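Local coordinates for protein type C neurotoxin (Clostridium botulinum, PDB 3PME) that probably binds gangliosides and membrane lipids on nerve cells, as the receptor-binding domain of a C/D mosaic botulinum neurotoxin, at residues T269-T274 / M297-R302. Residues are numbered along the deposited sequence; the frame is centred on the assembly and turned at random.
Sequences TKNPIT and MLYDSR. With SO4 (sulfate ion), chain C.
In the beta-trefoil half of the receptor-binding domain, strands 273-277 and 292-299 run antiparallel, and the loop leading into the first diverges from the second; water, a methionine and a sulfate bridge the gap, and a type I' turn from Tyr299 to Arg302 leads strand 292-299 into its hairpin partner 302-308. Where they part, three waters link Asn271 and Pro272 to the backbone of Leu298. One donates to Pro272 O and accepts from Leu298 N; a second bridges Pro272 O and Leu298 O; the third joins Asn271 OD1 (2.7 Å) to Leu298 O. Apolar contact comes from Met297, whose CG lies anti to the backbone N (chi1 -177°) and whose chain bends only at chi3. That bend brings Met297 CE 3.9 Å from Ile273 CG2 and 3.7 Å from Asn271 O, while Met297 SD lies alongside Asn271 CB. The Asn271 amide, its plane 70° from the Tyr299 ring, sets Asn271 OD1 3.8 Å from Tyr299 CD1, at the ring edge. The sulfate, probably from the crystallisation liquor, receives bonds from Lys270 NZ, Tyr299 OH and, outside the two segments, Tyr248 OH. Asn271 ND2 also donates to Ile249 O, and the nearly straight bond (165°) from Asn271 ND2 to sulfate O2 spans 2.7 Å.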
ATOM      1  N   THR A 269     -11.294 -14.086  -3.439  1.00 19.61           N
ATOM      2  CA  THR A 269     -12.434 -14.627  -4.177  1.00 20.35           C
ATOM      3  C   THR A 269     -12.070 -15.948  -4.882  1.00 20.86           C
ATOM      4  O   THR A 269     -11.878 -16.964  -4.216  1.00 24.03           O
ATOM      5  CB  THR A 269     -12.996 -13.586  -5.169  1.00 18.41           C
ATOM      6  OG1 THR A 269     -11.953 -13.167  -6.060  1.00 18.69           O
ATOM      7  CG2 THR A 269     -13.536 -12.352  -4.407  1.00 21.07           C
ATOM      8  N   LYS A 270     -11.963 -15.929  -6.209  1.00 19.52           N
ATOM      9  CA  LYS A 270     -11.661 -17.131  -6.994  1.00 21.62           C
ATOM     10  C   LYS A 270     -10.728 -16.815  -8.160  1.00 20.47           C
ATOM     11  O   LYS A 270     -10.616 -15.658  -8.593  1.00 18.82           O
ATOM     12  CB  LYS A 270     -12.957 -17.714  -7.578  1.00 25.64           C
ATOM     13  CG  LYS A 270     -13.977 -18.159  -6.559  1.00 32.54           C
ATOM     14  CD  LYS A 270     -15.195 -18.742  -7.254  1.00 31.73           C
ATOM     15  CE  LYS A 270     -14.771 -19.632  -8.397  1.00 33.75           C
ATOM     16  NZ  LYS A 270     -15.809 -20.655  -8.716  1.00 41.60           N
ATOM     17  N   ASN A 271     -10.108 -17.867  -8.699  1.00 20.56           N
ATOM     18  CA  ASN A 271      -9.267 -17.760  -9.891  1.00 19.33           C
ATOM     19  C   ASN A 271      -8.178 -16.685  -9.820  1.00 17.13           C
ATOM     20  O   ASN A 271      -8.089 -15.831 -10.695  1.00 19.64           O
ATOM     21  CB  ASN A 271     -10.120 -17.529 -11.147  1.00 18.33           C
ATOM     22  CG  ASN A 271     -11.196 -18.584 -11.328  1.00 18.80           C
ATOM     23  OD1 ASN A 271     -11.046 -19.729 -10.891  1.00 22.91           O
ATOM     24  ND2 ASN A 271     -12.280 -18.210 -11.994  1.00 19.74           N
ATOM     25  N   PRO A 272      -7.320 -16.747  -8.805  1.00 16.22           N
ATOM     26  CA  PRO A 272      -6.197 -15.815  -8.803  1.00 18.39           C
ATOM     27  C   PRO A 272      -5.312 -16.032 -10.014  1.00 18.64           C
ATOM     28  O   PRO A 272      -5.224 -17.152 -10.547  1.00 20.52           O
ATOM     29  CB  PRO A 272      -5.447 -16.166  -7.512  1.00 19.06           C
ATOM     30  CG  PRO A 272      -5.798 -17.610  -7.269  1.00 20.47           C
ATOM     31  CD  PRO A 272      -7.228 -17.736  -7.718  1.00 19.00           C
ATOM     32  N   ILE A 273      -4.698 -14.956 -10.477  1.00 17.76           N
ATOM     33  CA  ILE A 273      -3.698 -15.032 -11.529  1.00 18.41           C
ATOM     34  C   ILE A 273      -2.279 -14.967 -10.956  1.00 18.47           C
ATOM     35  O   ILE A 273      -2.080 -14.645  -9.779  1.00 18.95           O
ATOM     36  CB  ILE A 273      -3.926 -13.935 -12.600  1.00 18.32           C
ATOM     37  CG1 ILE A 273      -3.948 -12.523 -11.984  1.00 19.39           C
ATOM     38  CG2 ILE A 273      -5.234 -14.206 -13.342  1.00 18.80           C
ATOM     39  CD1 ILE A 273      -2.565 -11.994 -11.611  1.00 18.55           C
ATOM     40  N   THR A 274      -1.291 -15.314 -11.772  1.00 16.38           N
ATOM     41  CA  THR A 274       0.093 -14.989 -11.462  1.00 17.51           C
ATOM     42  C   THR A 274       0.659 -14.189 -12.628  1.00 18.93           C
ATOM     43  O   THR A 274       0.147 -14.249 -13.741  1.00 19.63           O
ATOM     44  CB  THR A 274       0.954 -16.210 -11.210  1.00 19.26           C
ATOM     45  OG1 THR A 274       0.936 -17.035 -12.379  1.00 18.99           O
ATOM     46  CG2 THR A 274       0.419 -17.004 -10.024  1.00 18.40           C
ATOM     47  N   MET A 297      -3.203 -18.156 -15.486  1.00 16.76           N
ATOM     48  CA  MET A 297      -4.275 -18.569 -14.592  1.00 17.21           C
ATOM     49  C   MET A 297      -4.342 -20.089 -14.591  1.00 18.81           C
ATOM     50  O   MET A 297      -4.410 -20.704 -15.652  1.00 19.81           O
ATOM     51  CB  MET A 297      -5.629 -18.000 -15.017  1.00 19.20           C
ATOM     52  CG  MET A 297      -6.761 -18.368 -14.051  1.00 20.08           C
ATOM     53  SD  MET A 297      -8.421 -17.919 -14.617  1.00 19.93           S
ATOM     54  CE  MET A 297      -8.413 -16.139 -14.343  1.00 20.40           C
ATOM     55  N   LEU A 298      -4.290 -20.679 -13.404  1.00 18.39           N
ATOM     56  CA  LEU A 298      -4.534 -22.112 -13.241  1.00 18.47           C
ATOM     57  C   LEU A 298      -6.040 -22.241 -13.074  1.00 19.19           C
ATOM     58  O   LEU A 298      -6.640 -21.655 -12.146  1.00 20.99           O
ATOM     59  CB  LEU A 298      -3.804 -22.635 -12.009  1.00 20.40           C
ATOM     60  CG  LEU A 298      -3.910 -24.140 -11.727  1.00 20.23           C
ATOM     61  CD1 LEU A 298      -3.445 -24.988 -12.916  1.00 20.84           C
ATOM     62  CD2 LEU A 298      -3.095 -24.460 -10.485  1.00 20.67           C
ATOM     63  N   TYR A 299      -6.665 -22.954 -14.001  1.00 18.61           N
ATOM     64  CA  TYR A 299      -8.116 -23.089 -14.024  1.00 18.30           C
ATOM     65  C   TYR A 299      -8.491 -24.534 -14.352  1.00 21.11           C
ATOM     66  O   TYR A 299      -8.063 -25.061 -15.375  1.00 20.57           O
ATOM     67  CB  TYR A 299      -8.715 -22.136 -15.066  1.00 20.06           C
ATOM     68  CG  TYR A 299     -10.215 -22.206 -15.128  1.00 20.36           C
ATOM     69  CD1 TYR A 299     -10.997 -21.460 -14.254  1.00 23.03           C
ATOM     70  CD2 TYR A 299     -10.852 -23.015 -16.066  1.00 22.49           C
ATOM     71  CE1 TYR A 299     -12.376 -21.529 -14.300  1.00 24.01           C
ATOM     72  CE2 TYR A 299     -12.222 -23.092 -16.116  1.00 22.70           C
ATOM     73  CZ  TYR A 299     -12.979 -22.351 -15.234  1.00 24.51           C
ATOM     74  OH  TYR A 299     -14.351 -22.427 -15.292  1.00 30.13           O
ATOM     75  N   ASP A 300      -9.288 -25.148 -13.479  1.00 21.58           N
ATOM     76  CA  ASP A 300      -9.696 -26.549 -13.630  1.00 22.77           C
ATOM     77  C   ASP A 300      -8.493 -27.439 -13.953  1.00 23.25           C
ATOM     78  O   ASP A 300      -8.520 -28.248 -14.890  1.00 24.60           O
ATOM     79  CB  ASP A 300     -10.777 -26.686 -14.703  1.00 24.55           C
ATOM     80  CG  ASP A 300     -11.543 -27.990 -14.589  1.00 31.93           C
ATOM     81  OD1 ASP A 300     -11.450 -28.643 -13.527  1.00 33.98           O
ATOM     82  OD2 ASP A 300     -12.229 -28.358 -15.562  1.00 37.64           O
ATOM     83  N   SER A 301      -7.433 -27.263 -13.169  1.00 21.63           N
ATOM     84  CA  SER A 301      -6.228 -28.079 -13.289  1.00 21.43           C
ATOM     85  C   SER A 301      -5.471 -27.953 -14.606  1.00 20.94           C
ATOM     86  O   SER A 301      -4.746 -28.867 -14.995  1.00 20.39           O
ATOM     87  CB  SER A 301      -6.551 -29.550 -13.022  1.00 24.04           C
ATOM     88  OG  SER A 301      -6.955 -29.730 -11.682  1.00 24.42           O
ATOM     89  N   ARG A 302      -5.623 -26.826 -15.290  1.00 19.76           N
ATOM     90  CA  ARG A 302      -4.766 -26.539 -16.436  1.00 19.94           C
ATOM     91  C   ARG A 302      -4.288 -25.102 -16.354  1.00 19.12           C
ATOM     92  O   ARG A 302      -5.053 -24.211 -15.975  1.00 19.56           O
ATOM     93  CB  ARG A 302      -5.488 -26.782 -17.762  1.00 21.30           C
ATOM     94  CG  ARG A 302      -4.670 -26.366 -18.969  1.00 21.78           C
ATOM     95  CD  ARG A 302      -5.198 -26.967 -20.273  1.00 24.91           C
ATOM     96  NE  ARG A 302      -4.988 -28.409 -20.311  1.00 27.97           N
ATOM     97  CZ  ARG A 302      -3.833 -28.995 -20.616  1.00 27.48           C
ATOM     98  NH1 ARG A 302      -2.753 -28.272 -20.913  1.00 24.99           N
ATOM     99  NH2 ARG A 302      -3.758 -30.319 -20.614  1.00 27.51           N
TER
HETATM  100  S   SO4 C   2     -15.887 -20.167 -12.503  0.50 25.53           S
HETATM  101  O1  SO4 C   2     -16.895 -19.158 -12.175  0.50 25.86           O
HETATM  102  O2  SO4 C   2     -14.545 -19.658 -12.282  0.50 22.42           O
HETATM  103  O3  SO4 C   2     -16.099 -21.330 -11.646  0.50 34.01           O
HETATM  104  O4  SO4 C   2     -16.021 -20.557 -13.906  0.50 29.67           O
HETATM  105  O   HOH W   1      -9.031 -21.536 -10.621  1.00 27.37           O
HETATM  106  O   HOH W   2      -3.352 -19.038 -11.137  1.00 19.61           O
HETATM  107  O   HOH W   3      -6.532 -19.611 -10.388  1.00 21.58           O